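Local coordinates for sortase family protein (Clostridium perfringens, PDB 4D70) that is a class D sortase, a cysteine transpeptidase that probably cleaves a sorting signal in surface proteins and transfers them to an amino nucleophile, at residues V29-K32 with T33-F37; I88-F91 with E92-M96. All coordinates share one frame; numbering follows the deposited sequence.

Interaction 1: V29-K32 with T33-F37; sequences VEKK and TLEEF
K31 and E35, one turn apart on helix 29-39, send their side chains obliquely across each other and join in a salt bridge. K31 leaves the helix with CG anti to the backbone N (chi1 175°), then bends at chi2, which carries the ammonium on toward the next turn; NZ is modelled 2.5 Å from E35 OE2, probably too short to take literally. The aliphatic part of the lysine also lies against the glutamate, K31 CE being 3.4 Å from E35 CG. K32 and E36 repeat the i to i+4 pattern on another side of the helix, but more loosely: K32 NZ reaches E36 OE1 at 3.2 Å, a weak bond. On the buried side T33 turns its hydroxyl back to the preceding turn. With OG1 beside its own backbone N (chi1 -53°), it lies 2.8 Å from V29 O, above the carbonyl plane, and has N87 OD1, in a loop, as a second partner; one proton cannot serve both at once and is probably shared or alternates. T33 N is the sure donor to V29 O, at 2.9 Å, and V29 CG1 packs 3.8 Å from T33 OG1. L34 N to E30 O continues the helical bonding. The helix lies on the sheet: T33 and L34 touch V74 of strand 71-77, L34 and F37 meet L63 of strand 60-66, and E30 OE2 is hydrogen-bonded to T73.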
ATOM      1  N   VAL A  29      16.688   4.576  -0.360  1.00 64.07           N
ATOM      2  CA  VAL A  29      15.726   5.356   0.406  1.00 63.60           C
ATOM      3  C   VAL A  29      14.688   4.431   1.001  1.00 55.14           C
ATOM      4  O   VAL A  29      14.173   4.706   2.081  1.00 45.51           O
ATOM      5  CB  VAL A  29      15.077   6.404  -0.493  1.00 62.78           C
ATOM      6  CG1 VAL A  29      13.899   7.064   0.194  1.00 66.08           C
ATOM      7  CG2 VAL A  29      16.107   7.461  -0.871  1.00 62.01           C
ATOM      8  N   GLU A  30      14.409   3.316   0.325  1.00 59.12           N
ATOM      9  CA  GLU A  30      13.425   2.367   0.826  1.00 57.46           C
ATOM     10  C   GLU A  30      13.838   1.861   2.206  1.00 61.07           C
ATOM     11  O   GLU A  30      13.055   1.953   3.152  1.00 52.83           O
ATOM     12  CB  GLU A  30      13.255   1.187  -0.140  1.00 55.68           C
ATOM     13  CG  GLU A  30      12.257   0.137   0.327  1.00 53.83           C
ATOM     14  CD  GLU A  30      12.063  -0.989  -0.674  1.00 54.10           C
ATOM     15  OE1 GLU A  30      12.776  -1.026  -1.682  1.00 55.57           O
ATOM     16  OE2 GLU A  30      11.185  -1.853  -0.467  1.00 59.28           O
ATOM     17  N   LYS A  31      15.067   1.354   2.324  1.00 61.11           N
ATOM     18  CA  LYS A  31      15.527   0.816   3.605  1.00 62.63           C
ATOM     19  C   LYS A  31      15.419   1.871   4.704  1.00 56.42           C
ATOM     20  O   LYS A  31      15.008   1.598   5.830  1.00 56.09           O
ATOM     21  CB  LYS A  31      16.963   0.351   3.509  1.00 69.31           C
ATOM     22  CG  LYS A  31      17.560  -0.114   4.830  1.00 79.36           C
ATOM     23  CD  LYS A  31      16.913  -1.391   5.335  1.00 82.36           C
ATOM     24  CE  LYS A  31      17.673  -1.969   6.531  1.00 88.39           C
ATOM     25  NZ  LYS A  31      16.890  -3.012   7.242  1.00 96.16           N
ATOM     26  N   LYS A  32      15.814   3.084   4.367  1.00 56.20           N
ATOM     27  CA  LYS A  32      15.790   4.140   5.332  1.00 54.87           C
ATOM     28  C   LYS A  32      14.363   4.375   5.833  1.00 58.74           C
ATOM     29  O   LYS A  32      14.103   4.401   7.031  1.00 56.65           O
ATOM     30  CB  LYS A  32      16.338   5.419   4.717  1.00 53.89           C
ATOM     31  CG  LYS A  32      16.524   6.500   5.748  1.00 64.74           C
ATOM     32  CD  LYS A  32      17.109   7.809   5.203  1.00 73.65           C
ATOM     33  CE  LYS A  32      16.402   9.044   5.785  1.00 70.12           C
ATOM     34  NZ  LYS A  32      15.161   9.365   5.017  1.00 74.23           N
ATOM     35  N   THR A  33      13.444   4.580   4.899  1.00 50.60           N
ATOM     36  CA  THR A  33      12.054   4.813   5.259  1.00 42.42           C
ATOM     37  C   THR A  33      11.592   3.678   6.115  1.00 36.90           C
ATOM     38  O   THR A  33      10.892   3.853   7.090  1.00 37.05           O
ATOM     39  CB  THR A  33      11.223   4.813   4.010  1.00 44.94           C
ATOM     40  OG1 THR A  33      11.789   5.733   3.080  1.00 46.54           O
ATOM     41  CG2 THR A  33       9.792   5.164   4.312  1.00 45.30           C
ATOM     42  N   LEU A  34      11.998   2.493   5.720  1.00 37.56           N
ATOM     43  CA  LEU A  34      11.602   1.281   6.430  1.00 42.31           C
ATOM     44  C   LEU A  34      12.163   1.258   7.826  1.00 44.37           C
ATOM     45  O   LEU A  34      11.454   1.000   8.783  1.00 41.02           O
ATOM     46  CB  LEU A  34      12.042   0.057   5.637  1.00 42.83           C
ATOM     47  CG  LEU A  34      12.048  -1.284   6.317  1.00 44.41           C
ATOM     48  CD1 LEU A  34      10.645  -1.611   6.767  1.00 44.21           C
ATOM     49  CD2 LEU A  34      12.515  -2.356   5.347  1.00 50.59           C
ATOM     50  N   GLU A  35      13.430   1.589   7.976  1.00 51.73           N
ATOM     51  CA  GLU A  35      14.023   1.548   9.327  1.00 51.39           C
ATOM     52  C   GLU A  35      13.487   2.660  10.224  1.00 44.76           C
ATOM     53  O   GLU A  35      13.221   2.446  11.404  1.00 44.12           O
ATOM     54  CB  GLU A  35      15.545   1.552   9.242  1.00 56.06           C
ATOM     55  CG  GLU A  35      16.113   0.269   8.627  1.00 64.67           C
ATOM     56  CD  GLU A  35      15.540  -1.020   9.256  1.00 70.45           C
ATOM     57  OE1 GLU A  35      15.546  -1.160  10.507  1.00 70.28           O
ATOM     58  OE2 GLU A  35      15.062  -1.916   8.509  1.00 67.43           O
ATOM     59  N   GLU A  36      13.239   3.826   9.655  1.00 47.87           N
ATOM     60  CA  GLU A  36      12.742   4.944  10.445  1.00 48.60           C
ATOM     61  C   GLU A  36      11.363   4.662  10.987  1.00 49.67           C
ATOM     62  O   GLU A  36      10.991   5.103  12.075  1.00 46.79           O
ATOM     63  CB  GLU A  36      12.750   6.240   9.604  1.00 57.28           C
ATOM     64  CG  GLU A  36      14.020   6.385   8.758  1.00 64.79           C
ATOM     65  CD  GLU A  36      14.512   7.802   8.584  1.00 68.94           C
ATOM     66  OE1 GLU A  36      13.862   8.609   7.877  1.00 68.52           O
ATOM     67  OE2 GLU A  36      15.600   8.093   9.109  1.00 76.35           O
ATOM     68  N   PHE A  37      10.557   3.943  10.202  1.00 48.34           N
ATOM     69  CA  PHE A  37       9.210   3.670  10.642  1.00 40.67           C
ATOM     70  C   PHE A  37       9.258   2.654  11.779  1.00 39.12           C
ATOM     71  O   PHE A  37       8.576   2.815  12.788  1.00 39.25           O
ATOM     72  CB  PHE A  37       8.350   3.097   9.468  1.00 45.16           C
ATOM     73  CG  PHE A  37       6.926   2.837   9.843  1.00 35.87           C
ATOM     74  CD1 PHE A  37       6.052   3.869  10.082  1.00 37.69           C
ATOM     75  CD2 PHE A  37       6.448   1.535   9.900  1.00 40.07           C
ATOM     76  CE1 PHE A  37       4.735   3.616  10.406  1.00 39.96           C
ATOM     77  CE2 PHE A  37       5.128   1.265  10.228  1.00 33.96           C
ATOM     78  CZ  PHE A  37       4.275   2.298  10.498  1.00 39.03           C
TER

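Interaction 2: I88-F91 with E92-M96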
ATOM      1  N   ILE A  88       6.824   2.225  -2.366  1.00 39.06           N
ATOM      2  CA  ILE A  88       5.398   1.988  -2.544  1.00 38.39           C
ATOM      3  C   ILE A  88       4.697   3.155  -1.856  1.00 31.03           C
ATOM      4  O   ILE A  88       5.085   3.539  -0.765  1.00 32.63           O
ATOM      5  CB  ILE A  88       4.980   0.708  -1.806  1.00 35.26           C
ATOM      6  CG1 ILE A  88       5.601  -0.544  -2.412  1.00 39.91           C
ATOM      7  CG2 ILE A  88       3.483   0.571  -1.786  1.00 42.19           C
ATOM      8  CD1 ILE A  88       5.339  -1.754  -1.539  1.00 38.56           C
ATOM      9  N   GLY A  89       3.653   3.682  -2.442  1.00 30.82           N
ATOM     10  CA  GLY A  89       3.041   4.909  -1.926  1.00 34.77           C
ATOM     11  C   GLY A  89       1.565   4.785  -1.665  1.00 34.63           C
ATOM     12  O   GLY A  89       0.887   3.952  -2.295  1.00 31.92           O
ATOM     13  N   HIS A  90       1.064   5.563  -0.713  1.00 29.74           N
ATOM     14  CA  HIS A  90      -0.358   5.534  -0.341  1.00 29.85           C
ATOM     15  C   HIS A  90      -1.043   6.670  -1.071  1.00 30.60           C
ATOM     16  O   HIS A  90      -0.624   7.837  -0.954  1.00 30.04           O
ATOM     17  CB  HIS A  90      -0.504   5.636   1.176  1.00 27.44           C
ATOM     18  CG  HIS A  90      -1.887   5.910   1.640  1.00 30.50           C
ATOM     19  ND1 HIS A  90      -2.243   7.028   2.382  1.00 34.55           N
ATOM     20  CD2 HIS A  90      -3.008   5.191   1.501  1.00 30.55           C
ATOM     21  CE1 HIS A  90      -3.530   6.974   2.668  1.00 30.27           C
ATOM     22  NE2 HIS A  90      -4.020   5.878   2.116  1.00 32.08           N
ATOM     23  N   PHE A  91      -2.098   6.376  -1.810  1.00 26.86           N
ATOM     24  CA  PHE A  91      -2.880   7.445  -2.437  1.00 29.40           C
ATOM     25  C   PHE A  91      -3.525   8.332  -1.368  1.00 33.51           C
ATOM     26  O   PHE A  91      -4.288   7.883  -0.479  1.00 30.45           O
ATOM     27  CB  PHE A  91      -3.981   6.941  -3.334  1.00 29.81           C
ATOM     28  CG  PHE A  91      -3.511   6.325  -4.602  1.00 28.90           C
ATOM     29  CD1 PHE A  91      -3.251   4.983  -4.666  1.00 24.39           C
ATOM     30  CD2 PHE A  91      -3.368   7.096  -5.771  1.00 29.01           C
ATOM     31  CE1 PHE A  91      -2.834   4.378  -5.847  1.00 26.95           C
ATOM     32  CE2 PHE A  91      -2.926   6.503  -6.960  1.00 31.08           C
ATOM     33  CZ  PHE A  91      -2.678   5.131  -7.003  1.00 30.88           C
ATOM     34  N   GLU A  92      -3.282   9.615  -1.542  1.00 37.43           N
ATOM     35  CA  GLU A  92      -3.569  10.668  -0.554  1.00 44.15           C
ATOM     36  C   GLU A  92      -4.980  10.675   0.031  1.00 38.09           C
ATOM     37  O   GLU A  92      -5.179  10.787   1.236  1.00 41.23           O
ATOM     38  CB  GLU A  92      -3.230  12.060  -1.193  1.00 48.17           C
ATOM     39  CG  GLU A  92      -1.705  12.241  -1.454  1.00 57.87           C
ATOM     40  CD  GLU A  92      -1.139  11.761  -2.846  1.00 51.72           C
ATOM     41  OE1 GLU A  92      -1.783  10.921  -3.554  1.00 40.20           O
ATOM     42  OE2 GLU A  92       0.027  12.204  -3.230  1.00 43.63           O
ATOM     43  N   ASN A  93      -5.963  10.623  -0.797  1.00 32.43           N
ATOM     44  CA  ASN A  93      -7.321  10.785  -0.251  1.00 42.87           C
ATOM     45  C   ASN A  93      -8.023   9.442  -0.002  1.00 37.00           C
ATOM     46  O   ASN A  93      -9.233   9.348   0.001  1.00 42.20           O
ATOM     47  CB  ASN A  93      -8.124  11.664  -1.194  1.00 49.28           C
ATOM     48  CG  ASN A  93      -7.513  13.051  -1.336  1.00 56.53           C
ATOM     49  OD1 ASN A  93      -7.269  13.740  -0.358  1.00 54.00           O
ATOM     50  ND2 ASN A  93      -7.218  13.432  -2.552  1.00 63.33           N
ATOM     51  N   THR A  94      -7.251   8.389   0.206  1.00 32.75           N
ATOM     52  CA  THR A  94      -7.846   7.102   0.502  1.00 26.39           C
ATOM     53  C   THR A  94      -7.688   6.722   1.963  1.00 28.40           C
ATOM     54  O   THR A  94      -6.824   7.228   2.677  1.00 26.32           O
ATOM     55  CB  THR A  94      -7.289   6.009  -0.435  1.00 26.54           C
ATOM     56  OG1 THR A  94      -5.918   5.735  -0.168  1.00 23.23           O
ATOM     57  CG2 THR A  94      -7.470   6.473  -1.873  1.00 30.00           C
ATOM     58  N   ALA A  95      -8.544   5.811   2.401  1.00 26.44           N
ATOM     59  CA  ALA A  95      -8.514   5.325   3.761  1.00 28.81           C
ATOM     60  C   ALA A  95      -7.133   4.914   4.196  1.00 29.31           C
ATOM     61  O   ALA A  95      -6.283   4.468   3.399  1.00 25.18           O
ATOM     62  CB  ALA A  95      -9.451   4.128   3.904  1.00 29.13           C
ATOM     63  N   MET A  96      -6.937   4.996   5.498  1.00 30.57           N
ATOM     64  CA  MET A  96      -5.744   4.447   6.136  1.00 32.05           C
ATOM     65  C   MET A  96      -5.994   2.996   6.497  1.00 24.67           C
ATOM     66  O   MET A  96      -7.138   2.482   6.453  1.00 23.31           O
ATOM     67  CB  MET A  96      -5.430   5.238   7.420  1.00 33.65           C
ATOM     68  CG  MET A  96      -4.852   6.610   7.132  1.00 36.52           C
ATOM     69  SD  MET A  96      -3.208   6.469   6.359  1.00 43.21           S
ATOM     70  CE  MET A  96      -2.676   8.145   6.094  1.00 51.35           C
TER
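A type I beta turn from F91 to T94 takes the chain out of strand 88-90 in the sortase beta-barrel, and the H90 side chain ties the strand to the loop beyond. F91 O closes the turn by accepting from T94 N at 3.1 Å and from T94 OG1 at 2.7 Å. The hydroxyl can reach it because it sits between T94's own backbone N and carbonyl carbon (chi1 68°), while the methyl CG2 rests 3.8 Å from F91 CB. With CG anti to the backbone N (chi1 167°), the H90 imidazole reaches the loop, where NE2 donates to A95 O at 3.0 Å. That bond is bent, 139° at the hydrogen, and comes from above the carbonyl plane; a weak one to T94 O accompanies it. M96 crosses the imidazole at about a right angle: its SD lies 4.3 Å from the ring centroid, oblique to the ring, and its CE is 3.7 Å from H90 CE1. ND1 is bound to E77 OE1, so partners at both ring nitrogens fix the rotation of the imidazole. E92 turns its carboxylate to S79, and T94 OG1 is also hydrogen-bonded to S104 N. Strand 88-90 runs parallel to strand 71-77 and antiparallel to strand 101-109; F103 meets the H90 ring, and I61 of strand 60-66 touches both H90 and M96.

In the fold
Interaction 1 lies at the surface, with its centre about 15 Å from the centre of the chain, whereas interaction 2 is partly buried and only about 7 Å from it. Their centres are about 18 Å apart and their nearest atoms about 6 Å. Both nevertheless bear on strand 71-77: helix 29-39 packs against it, and strand 88-90 pairs with it in the sheet. Chemically, interaction 1 adds surface lysine-glutamate pairs, one of them weak, to the backbone bonds of the helix, while interaction 2 uses hydrogen bonds to backbone carbonyls from the turn and from a histidine whose other nitrogen is bonded to E77. In each, a threonine hydroxyl and its own backbone N approach the same carbonyl oxygen.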